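Local coordinates for protein SusD homolog (Bacteroides thetaiotaomicron, PDB 3EHM) that probably binds mucin O-glycans as a SusD-like, tetratricopeptide-repeat lipoprotein, helping a human gut bacterium to use host glycans, at residues 143-147 and 166-170; 213-217 and 454-458; 277-283 and 392-397; 387-393 and 416-422. All coordinates share one frame; numbering follows the deposited sequence.

Interaction 1 (143-147 and 166-170)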
# COMPACT_ATOMS: atom_id res chain seq x y z
N ILE A 143 -6.22 -12.21 11.46
CA ILE A 143 -5.37 -11.58 12.47
C ILE A 143 -6.13 -11.50 13.79
O ILE A 143 -7.37 -11.61 13.81
CB ILE A 143 -4.95 -10.14 12.08
CG1 ILE A 143 -6.19 -9.25 11.95
CG2 ILE A 143 -4.15 -10.15 10.78
CD1 ILE A 143 -5.88 -7.76 11.84
N ALA A 144 -5.40 -11.33 14.88
CA ALA A 144 -6.02 -11.22 16.21
C ALA A 144 -6.53 -9.79 16.35
O ALA A 144 -5.85 -8.93 16.90
CB ALA A 144 -4.99 -11.53 17.29
N TYR A 145 -7.74 -9.54 15.86
CA TYR A 145 -8.32 -8.21 15.91
C TYR A 145 -9.20 -7.95 17.13
O TYR A 145 -8.91 -7.07 17.94
CB TYR A 145 -9.12 -7.93 14.64
CG TYR A 145 -9.60 -6.51 14.55
CD1 TYR A 145 -8.75 -5.49 14.11
CD2 TYR A 145 -10.89 -6.16 14.96
CE1 TYR A 145 -9.18 -4.16 14.09
CE2 TYR A 145 -11.32 -4.84 14.94
CZ TYR A 145 -10.47 -3.85 14.51
OH TYR A 145 -10.90 -2.54 14.51
N ASN A 146 -10.30 -8.69 17.25
CA ASN A 146 -11.21 -8.49 18.36
C ASN A 146 -10.65 -8.89 19.72
O ASN A 146 -11.07 -8.36 20.75
CB ASN A 146 -12.52 -9.23 18.11
CG ASN A 146 -13.35 -8.59 17.01
OD1 ASN A 146 -13.64 -7.39 17.07
ND2 ASN A 146 -13.73 -9.37 16.02
N SER A 147 -9.70 -9.82 19.73
CA SER A 147 -9.10 -10.27 20.97
C SER A 147 -8.04 -9.29 21.48
O SER A 147 -7.60 -9.38 22.63
CB SER A 147 -8.48 -11.66 20.78
OG SER A 147 -7.49 -11.64 19.76
N SER A 166 -15.72 -6.01 11.70
CA SER A 166 -15.42 -5.41 13.00
C SER A 166 -14.73 -4.06 12.90
O SER A 166 -15.02 -3.15 13.68
CB SER A 166 -14.56 -6.37 13.83
OG SER A 166 -15.21 -7.63 13.97
N MSE A 167 -13.82 -3.91 11.93
CA MSE A 167 -13.11 -2.65 11.77
C MSE A 167 -14.04 -1.53 11.31
O MSE A 167 -13.90 -0.39 11.73
CB MSE A 167 -11.96 -2.81 10.78
CG MSE A 167 -11.00 -1.63 10.81
SE MSE A 167 -9.52 -1.86 9.60
CE MSE A 167 -8.79 -3.50 10.29
N LEU A 168 -14.99 -1.86 10.44
CA LEU A 168 -15.94 -0.86 9.95
C LEU A 168 -16.78 -0.34 11.12
O LEU A 168 -17.03 0.86 11.25
CB LEU A 168 -16.84 -1.46 8.87
CG LEU A 168 -16.23 -1.61 7.47
CD1 LEU A 168 -17.12 -2.47 6.60
CD2 LEU A 168 -16.04 -0.23 6.83
N ALA A 169 -17.22 -1.25 11.98
CA ALA A 169 -18.02 -0.87 13.13
C ALA A 169 -17.17 -0.01 14.07
O ALA A 169 -17.65 0.99 14.61
CB ALA A 169 -18.52 -2.11 13.85
N ASP A 170 -15.92 -0.40 14.27
CA ASP A 170 -15.03 0.35 15.15
C ASP A 170 -14.74 1.75 14.61
O ASP A 170 -14.65 2.71 15.37
CB ASP A 170 -13.71 -0.40 15.38
CG ASP A 170 -13.88 -1.63 16.26
OD1 ASP A 170 -14.77 -1.62 17.14
OD2 ASP A 170 -13.12 -2.60 16.08
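The ring of Tyr145 meets Asp170 at its edge: OD2 lies close to the ring plane, and the carboxylate is turned only 29° from the ring, so the two flat groups meet nearly coplanar. CB of Ser166 and the terminal CE of Met167, a selenomethionine here, approach the ring obliquely, CE standing 3.9 Å from Tyr145 CE1. Asn146 offers its amide edge-on, for the OG of Ser166 lies within 3° of the amide plane.

The phenol OH of Tyr145 lies 2.7 Å from Asp170 OD2, and since Asn130 OD1 is also within its reach, the single proton may serve either acceptor. With CG anti to the carbonyl carbon, Asp170 brings its carboxylate to that hydroxyl from the opposite direction. A tyrosine suits the place because its ring carbons pack on Ser166 CB and Met167, while the OH, 3.5 Å from Met167 CA, can still bond.

These contacts lay the loop after helix 116-140 on the side of helix 160-178, in the helical, TPR-like framework of the SusD family. The loop turns sharply just before the tyrosine, an inverse gamma turn centred on Ala144, and Asp158 accepts from the backbone N of both Tyr145 and Asn146.

Further out, Asn146 ND2 donates to Ser166 OG over 3.1 Å, with an angle of 161° at the hydrogen. That hydroxyl is also bonded to the Val162 carbonyl one turn back in its own helix, so the small serine can face the loop without leaving its OG bare. The asparagine is exposed, whereas the tyrosine beside it is buried.

Interaction 2 (213-217 and 454-458)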
# COMPACT_ATOMS: atom_id res chain seq x y z
N VAL A 213 -15.18 -0.14 -0.40
CA VAL A 213 -14.92 -0.44 -1.79
C VAL A 213 -14.18 -1.78 -1.87
O VAL A 213 -14.41 -2.57 -2.78
CB VAL A 213 -14.07 0.67 -2.46
CG1 VAL A 213 -13.60 0.22 -3.84
CG2 VAL A 213 -14.90 1.94 -2.58
N ARG A 214 -13.33 -2.05 -0.89
CA ARG A 214 -12.58 -3.30 -0.86
C ARG A 214 -13.49 -4.52 -0.78
O ARG A 214 -13.17 -5.58 -1.31
CB ARG A 214 -11.62 -3.34 0.34
CG ARG A 214 -10.67 -4.54 0.32
CD ARG A 214 -9.28 -4.14 -0.15
NE ARG A 214 -8.53 -3.50 0.92
CZ ARG A 214 -7.82 -2.38 0.78
NH1 ARG A 214 -7.76 -1.75 -0.39
NH2 ARG A 214 -7.15 -1.90 1.82
N VAL A 215 -14.64 -4.38 -0.11
CA VAL A 215 -15.55 -5.51 0.05
C VAL A 215 -16.76 -5.57 -0.89
O VAL A 215 -17.44 -6.59 -0.93
CB VAL A 215 -16.11 -5.58 1.49
CG1 VAL A 215 -14.98 -5.53 2.50
CG2 VAL A 215 -17.09 -4.44 1.72
N HIS A 216 -17.01 -4.52 -1.66
CA HIS A 216 -18.19 -4.52 -2.52
C HIS A 216 -18.35 -5.70 -3.48
O HIS A 216 -19.47 -6.14 -3.73
CB HIS A 216 -18.32 -3.17 -3.26
CG HIS A 216 -17.63 -3.11 -4.59
ND1 HIS A 216 -18.22 -3.55 -5.76
CD2 HIS A 216 -16.42 -2.61 -4.94
CE1 HIS A 216 -17.41 -3.31 -6.77
NE2 HIS A 216 -16.31 -2.75 -6.31
N PHE A 217 -17.24 -6.25 -3.99
CA PHE A 217 -17.34 -7.39 -4.89
C PHE A 217 -17.73 -8.68 -4.17
O PHE A 217 -18.52 -9.47 -4.67
CB PHE A 217 -16.02 -7.61 -5.64
CG PHE A 217 -15.88 -6.78 -6.89
CD1 PHE A 217 -14.78 -5.95 -7.07
CD2 PHE A 217 -16.86 -6.81 -7.89
CE1 PHE A 217 -14.65 -5.16 -8.22
CE2 PHE A 217 -16.73 -6.03 -9.04
CZ PHE A 217 -15.63 -5.21 -9.20
N THR A 454 -2.49 -4.76 -2.49
CA THR A 454 -3.80 -5.24 -2.06
C THR A 454 -4.83 -5.01 -3.18
O THR A 454 -5.62 -5.91 -3.50
CB THR A 454 -4.27 -4.50 -0.79
OG1 THR A 454 -3.37 -4.80 0.28
CG2 THR A 454 -5.68 -4.93 -0.40
N GLU A 455 -4.81 -3.82 -3.77
CA GLU A 455 -5.76 -3.51 -4.83
C GLU A 455 -5.56 -4.37 -6.07
O GLU A 455 -6.52 -4.70 -6.75
CB GLU A 455 -5.70 -2.02 -5.17
CG GLU A 455 -6.40 -1.17 -4.13
CD GLU A 455 -7.89 -1.49 -4.04
OE1 GLU A 455 -8.67 -0.94 -4.85
OE2 GLU A 455 -8.28 -2.29 -3.17
N TYR A 456 -4.31 -4.72 -6.37
CA TYR A 456 -4.04 -5.57 -7.53
C TYR A 456 -4.62 -6.96 -7.27
O TYR A 456 -5.30 -7.53 -8.13
CB TYR A 456 -2.54 -5.70 -7.78
CG TYR A 456 -2.23 -6.79 -8.79
CD1 TYR A 456 -2.42 -6.58 -10.16
CD2 TYR A 456 -1.81 -8.06 -8.37
CE1 TYR A 456 -2.21 -7.60 -11.08
CE2 TYR A 456 -1.60 -9.09 -9.29
CZ TYR A 456 -1.80 -8.85 -10.64
OH TYR A 456 -1.60 -9.86 -11.55
N ARG A 457 -4.34 -7.50 -6.10
CA ARG A 457 -4.84 -8.83 -5.74
C ARG A 457 -6.36 -8.88 -5.72
O ARG A 457 -6.96 -9.89 -6.10
CB ARG A 457 -4.29 -9.24 -4.37
CG ARG A 457 -2.81 -9.60 -4.37
CD ARG A 457 -2.33 -9.89 -2.95
NE ARG A 457 -2.21 -8.66 -2.16
CZ ARG A 457 -2.15 -8.63 -0.84
NH1 ARG A 457 -2.21 -9.76 -0.14
NH2 ARG A 457 -2.02 -7.48 -0.20
N ARG A 458 -7.00 -7.79 -5.30
CA ARG A 458 -8.45 -7.74 -5.25
C ARG A 458 -9.10 -7.66 -6.63
O ARG A 458 -10.06 -8.39 -6.91
CB ARG A 458 -8.93 -6.55 -4.41
CG ARG A 458 -10.45 -6.34 -4.42
CD ARG A 458 -10.87 -5.13 -3.59
NE ARG A 458 -10.54 -3.84 -4.20
CZ ARG A 458 -11.32 -3.20 -5.06
NH1 ARG A 458 -12.49 -3.71 -5.42
NH2 ARG A 458 -10.94 -2.03 -5.57
O HOH W 1 -14.38 -5.18 -3.95
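Where the end of helix 197-215 comes up to helix 449-459, Arg214 and Arg458 have the nearest backbones, their CA atoms 7.5 Å apart. The two arginines share one acid. Arg458 holds Glu455 side-on, NH2 to OE1 at 2.6 Å in an almost straight bond and NE to OE2 on the syn side. From the opposite face of the carboxylate plane, Arg214 NH1 reaches the same OE2 at 2.9 Å and closes a salt-bridge network. Arg214 gets there by bending at chi2 and chi3, which also lays one face of its guanidinium on the methyl CG2 of Thr454. The aliphatic part of Arg458 rests against the turn of the first helix, with CD 3.3 Å from Arg214 O. Arg458 NH1 lies at the ring edge of Phe217 and donates to a water, which also accepts from Phe217 N and lies within reach of the carbonyls of Val213 and Arg214. Two long cationic side chains can be buried because each guanidinium nitrogen has a partner. Tyr164 OH bonds Arg214 NE, Glu451 and Asp138 take its other nitrogens, Glu353 of helix 344-356 pairs with Arg458, and Lys441 of helix 429-445 joins Glu455, all buried among several helices.

Interaction 3 (277-283 and 392-397)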
# COMPACT_ATOMS: atom_id res chain seq x y z
N TRP A 277 7.34 1.96 -14.50
CA TRP A 277 8.04 2.65 -15.57
C TRP A 277 7.27 2.49 -16.87
O TRP A 277 7.09 3.45 -17.62
CB TRP A 277 9.45 2.09 -15.78
CG TRP A 277 10.04 2.54 -17.09
CD1 TRP A 277 10.59 3.76 -17.37
CD2 TRP A 277 10.04 1.80 -18.32
NE1 TRP A 277 10.93 3.83 -18.70
CE2 TRP A 277 10.61 2.64 -19.31
CE3 TRP A 277 9.61 0.52 -18.69
CZ2 TRP A 277 10.76 2.23 -20.64
CZ3 TRP A 277 9.77 0.11 -20.01
CH2 TRP A 277 10.34 0.97 -20.97
N GLY A 278 6.82 1.27 -17.14
CA GLY A 278 6.07 0.99 -18.35
C GLY A 278 4.87 1.89 -18.54
O GLY A 278 4.62 2.40 -19.64
N TYR A 279 4.10 2.07 -17.47
CA TYR A 279 2.93 2.94 -17.53
C TYR A 279 3.32 4.41 -17.67
O TYR A 279 2.81 5.11 -18.54
CB TYR A 279 2.05 2.75 -16.28
CG TYR A 279 1.27 1.45 -16.29
CD1 TYR A 279 0.16 1.29 -17.12
CD2 TYR A 279 1.67 0.37 -15.51
CE1 TYR A 279 -0.53 0.08 -17.18
CE2 TYR A 279 0.99 -0.85 -15.55
CZ TYR A 279 -0.11 -0.99 -16.40
OH TYR A 279 -0.77 -2.20 -16.48
N LEU A 280 4.23 4.87 -16.83
CA LEU A 280 4.65 6.27 -16.88
C LEU A 280 5.20 6.65 -18.25
O LEU A 280 4.89 7.72 -18.77
CB LEU A 280 5.70 6.55 -15.79
CG LEU A 280 5.21 6.37 -14.35
CD1 LEU A 280 6.37 6.57 -13.38
CD2 LEU A 280 4.09 7.36 -14.06
N ASP A 281 6.02 5.77 -18.82
CA ASP A 281 6.61 6.02 -20.14
C ASP A 281 5.55 6.00 -21.24
O ASP A 281 5.43 6.95 -22.02
CB ASP A 281 7.67 4.96 -20.45
CG ASP A 281 8.35 5.20 -21.78
OD1 ASP A 281 9.24 6.09 -21.85
OD2 ASP A 281 8.00 4.53 -22.77
N GLY A 282 4.80 4.91 -21.32
CA GLY A 282 3.78 4.78 -22.35
C GLY A 282 2.70 5.84 -22.32
O GLY A 282 2.18 6.25 -23.36
N TYR A 283 2.35 6.29 -21.12
CA TYR A 283 1.31 7.30 -20.95
C TYR A 283 1.87 8.71 -21.06
O TYR A 283 1.13 9.69 -20.93
CB TYR A 283 0.65 7.15 -19.57
CG TYR A 283 -0.23 5.92 -19.37
CD1 TYR A 283 -0.77 5.64 -18.11
CD2 TYR A 283 -0.55 5.07 -20.43
CE1 TYR A 283 -1.60 4.55 -17.91
CE2 TYR A 283 -1.40 3.97 -20.24
CZ TYR A 283 -1.92 3.72 -18.97
OH TYR A 283 -2.77 2.66 -18.75
N GLY A 392 -2.29 6.45 -25.52
CA GLY A 392 -1.17 5.54 -25.58
C GLY A 392 -1.30 4.42 -24.56
O GLY A 392 -1.98 4.56 -23.55
N LYS A 393 -0.64 3.29 -24.83
CA LYS A 393 -0.68 2.14 -23.94
C LYS A 393 0.67 2.01 -23.23
O LYS A 393 1.67 2.55 -23.69
CB LYS A 393 -0.99 0.86 -24.72
CG LYS A 393 -2.47 0.65 -25.03
CD LYS A 393 -3.05 1.77 -25.86
CE LYS A 393 -4.51 1.53 -26.21
NZ LYS A 393 -5.07 2.66 -27.00
N PRO A 394 0.70 1.28 -22.10
CA PRO A 394 1.98 1.13 -21.39
C PRO A 394 3.07 0.53 -22.27
O PRO A 394 2.80 -0.24 -23.20
CB PRO A 394 1.61 0.24 -20.20
CG PRO A 394 0.42 -0.52 -20.69
CD PRO A 394 -0.37 0.53 -21.43
N THR A 395 4.31 0.90 -21.98
CA THR A 395 5.44 0.42 -22.75
C THR A 395 5.95 -0.92 -22.24
O THR A 395 6.13 -1.10 -21.03
CB THR A 395 6.59 1.42 -22.71
OG1 THR A 395 6.09 2.72 -23.06
CG2 THR A 395 7.69 1.01 -23.68
N GLY A 396 6.19 -1.84 -23.15
CA GLY A 396 6.69 -3.14 -22.76
C GLY A 396 8.19 -3.09 -22.62
O GLY A 396 8.84 -2.15 -23.06
N LEU A 397 8.75 -4.11 -21.98
CA LEU A 397 10.18 -4.19 -21.80
C LEU A 397 10.67 -5.31 -22.71
O LEU A 397 10.28 -6.47 -22.55
CB LEU A 397 10.50 -4.49 -20.33
CG LEU A 397 11.88 -4.13 -19.78
CD1 LEU A 397 12.27 -2.73 -20.21
CD2 LEU A 397 11.85 -4.24 -18.26
O HOH W 2 2.58 4.80 -25.63
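Gly278 and Gly282, one turn apart on helix 274-282, let Pro394 and Thr395 come against the helix backbone, and this is the tight part of the contact. The CA atoms of Gly282 and Pro394 are 4.2 Å apart, Gly282 CA makes a CA-H...O contact with Lys393 O, and a side chain at either glycine would run into the loop. Thr395 N donates to Gly278 O at 2.8 Å; the same oxygen accepts the helical bond from Gly282 N, and the two donors come from opposite faces of its carbonyl plane. Pro394 packs against two neighbouring tyrosines: CB sits over the face of Tyr279, 4.0 Å from the ring centroid in a CH-pi contact, while CD touches CE2 of Tyr283. The contact thus joins helix 274-282 to the long loop between helices 384-388 and 429-445, and both tyrosines also pack on helix 429-445.

Thr395 uses both branches. Its OG1, beside the backbone N at chi1 -51°, donates to the anti lone pair of Asp281 OD2 at 2.6 Å, and CG2 turns to Trp277 CH2. With only an alanine here, the Asp281 carboxylate is likely to lose this donor and Trp277 CH2 its methyl neighbour. Beyond it, Leu397 CD1 reaches Trp277 CZ3, an apolar contact.

The looser side is where a water bridges the carbonyls of Gly282 and Lys393.

Chemically, one backbone bond, one hydroxyl-carboxylate bond and the proline packing hold the loop to the helix, but the burial has a price: Thr395 O and Gly392 O have no partner in the model.

Interaction 4 (387-393 and 416-422)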
# COMPACT_ATOMS: atom_id res chain seq x y z
N TYR A 387 -2.59 14.94 -20.77
CA TYR A 387 -2.47 13.57 -20.28
C TYR A 387 -3.81 12.83 -20.37
O TYR A 387 -3.84 11.67 -20.76
CB TYR A 387 -1.98 13.58 -18.83
CG TYR A 387 -1.77 12.20 -18.24
CD1 TYR A 387 -2.77 11.57 -17.50
CD2 TYR A 387 -0.57 11.51 -18.43
CE1 TYR A 387 -2.58 10.30 -16.95
CE2 TYR A 387 -0.37 10.24 -17.89
CZ TYR A 387 -1.38 9.64 -17.16
OH TYR A 387 -1.17 8.40 -16.61
N LEU A 388 -4.89 13.51 -20.01
CA LEU A 388 -6.23 12.92 -20.03
C LEU A 388 -6.77 12.60 -21.41
O LEU A 388 -7.71 11.82 -21.55
CB LEU A 388 -7.22 13.83 -19.31
CG LEU A 388 -7.13 13.89 -17.78
CD1 LEU A 388 -8.04 14.97 -17.24
CD2 LEU A 388 -7.51 12.54 -17.21
N SER A 389 -6.20 13.21 -22.44
CA SER A 389 -6.67 12.94 -23.79
C SER A 389 -5.73 11.96 -24.49
O SER A 389 -5.90 11.65 -25.67
CB SER A 389 -6.78 14.24 -24.60
OG SER A 389 -5.53 14.90 -24.69
N GLY A 390 -4.75 11.45 -23.75
CA GLY A 390 -3.81 10.50 -24.32
C GLY A 390 -4.41 9.13 -24.55
O GLY A 390 -5.20 8.64 -23.73
N THR A 391 -4.04 8.50 -25.66
CA THR A 391 -4.56 7.18 -25.99
C THR A 391 -3.43 6.15 -26.12
O THR A 391 -3.59 5.11 -26.76
CB THR A 391 -5.35 7.22 -27.32
OG1 THR A 391 -4.46 7.58 -28.39
CG2 THR A 391 -6.47 8.26 -27.24
N GLY A 392 -2.29 6.45 -25.52
CA GLY A 392 -1.17 5.54 -25.58
C GLY A 392 -1.30 4.42 -24.56
O GLY A 392 -1.98 4.56 -23.55
N LYS A 393 -0.64 3.29 -24.83
CA LYS A 393 -0.68 2.14 -23.94
C LYS A 393 0.67 2.01 -23.23
O LYS A 393 1.67 2.55 -23.69
CB LYS A 393 -0.99 0.86 -24.72
CG LYS A 393 -2.47 0.65 -25.03
CD LYS A 393 -3.05 1.77 -25.86
CE LYS A 393 -4.51 1.53 -26.21
NZ LYS A 393 -5.07 2.66 -27.00
N THR A 416 -4.90 -0.96 -21.30
CA THR A 416 -5.71 0.23 -21.58
C THR A 416 -4.93 1.54 -21.52
O THR A 416 -3.77 1.58 -21.08
CB THR A 416 -6.90 0.30 -20.59
OG1 THR A 416 -7.82 1.31 -20.99
CG2 THR A 416 -6.39 0.61 -19.18
N SER A 417 -5.57 2.62 -21.96
CA SER A 417 -4.98 3.95 -21.98
C SER A 417 -5.58 4.85 -20.89
O SER A 417 -6.50 4.45 -20.19
CB SER A 417 -5.24 4.60 -23.34
OG SER A 417 -6.63 4.84 -23.50
N PRO A 418 -5.06 6.08 -20.75
CA PRO A 418 -5.55 7.02 -19.74
C PRO A 418 -6.92 7.62 -20.08
O PRO A 418 -7.73 7.88 -19.18
CB PRO A 418 -4.47 8.11 -19.71
CG PRO A 418 -3.25 7.42 -20.23
CD PRO A 418 -3.82 6.59 -21.35
N LYS A 419 -7.17 7.86 -21.36
CA LYS A 419 -8.43 8.47 -21.78
C LYS A 419 -9.63 7.60 -21.44
O LYS A 419 -9.72 6.44 -21.83
CB LYS A 419 -8.40 8.78 -23.28
CG LYS A 419 -9.58 9.59 -23.76
CD LYS A 419 -9.46 9.93 -25.24
CE LYS A 419 -10.69 10.67 -25.74
NZ LYS A 419 -10.60 10.90 -27.20
N TRP A 420 -10.57 8.19 -20.71
CA TRP A 420 -11.76 7.47 -20.27
C TRP A 420 -12.57 6.79 -21.38
O TRP A 420 -12.93 5.62 -21.26
CB TRP A 420 -12.67 8.41 -19.48
CG TRP A 420 -13.90 7.74 -18.95
CD1 TRP A 420 -15.14 7.74 -19.51
CD2 TRP A 420 -13.99 6.94 -17.76
NE1 TRP A 420 -16.00 6.99 -18.74
CE2 TRP A 420 -15.32 6.49 -17.67
CE3 TRP A 420 -13.07 6.56 -16.78
CZ2 TRP A 420 -15.76 5.68 -16.62
CZ3 TRP A 420 -13.51 5.75 -15.73
CH2 TRP A 420 -14.84 5.32 -15.66
N ASP A 421 -12.84 7.52 -22.46
CA ASP A 421 -13.63 7.01 -23.57
C ASP A 421 -12.89 6.14 -24.59
O ASP A 421 -13.48 5.72 -25.59
CB ASP A 421 -14.28 8.19 -24.32
CG ASP A 421 -15.03 9.12 -23.39
OD1 ASP A 421 -15.89 8.64 -22.62
OD2 ASP A 421 -14.76 10.35 -23.44
N ASP A 422 -11.62 5.85 -24.33
CA ASP A 422 -10.81 5.04 -25.25
C ASP A 422 -10.73 3.58 -24.77
O ASP A 422 -10.01 3.27 -23.82
CB ASP A 422 -9.40 5.64 -25.34
CG ASP A 422 -8.51 4.92 -26.33
OD1 ASP A 422 -8.93 4.74 -27.49
OD2 ASP A 422 -7.38 4.54 -25.95
O HOH W 3 -10.10 10.99 -20.14
O HOH W 4 -7.81 12.47 -27.25
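A type I beta turn from Lys419 to Asp422, in the long loop between helices 384-388 and 429-445, packs on the segment that leaves helix 384-388. Its first residue takes part in the backbone link: Lys419 N donates to Gly390 O at 3.2 Å in a bent bond. Next to it Pro418, a rigid ring with no N-H to satisfy, fills the inside. Its CB touches CE1 of Tyr387, and its CD lies 3.4 Å from Gly390 O.

The last residue of the turn, Asp422, supplies the acid. With CG anti to the backbone N (chi1 -176°), it directs OD2 at two donors. Ser417 OG donates from the anti side at 2.6 Å, and Lys393 NZ forms a salt bridge on the syn side at 3.2 Å. Lys393 bends at chi2 to come back over its own segment, and its ammonium also donates to Thr391 O at 2.9 Å. Thr391 meets the carboxylate with CB, and its CG2 lies alongside the CD of Lys419. Loss of the carboxylate to an alanine would probably leave the Lys393 ammonium without its countercharge and set the Ser417 hydroxyl free to turn.

Two waters bridge the segments: one joins Leu388 O to Trp420 N, another Ser389 O to NZ of the extended Lys419 side chain. The chemistry implies a loop held by one shared carboxylate, an apolar proline and a single direct backbone bond, its partly exposed side bridged by water, while Gly392 O is buried without a partner in the model.

In the fold
Interaction 2 is the buried one, about 12 Å from the centre of the chain, and it relies on a salt-bridge network among charged side chains from helices far apart in sequence. Interactions 1, 3 and 4 lie farther out, partly exposed, and each sets loop chain against other elements. Interaction 1 uses a phenol and small polar groups on helix 160-178, the helix that precedes the one in interaction 2. Interactions 3 and 4 share Gly392 and Lys393 and touch through Tyr283, whose hydroxyl probably bonds Thr416 O; their centres are about 12 Å apart, opposite interaction 1. Glycine-proline packing dominates 3, whereas 4 centres on a salt bridge and a shared carboxylate, and waters bridge both.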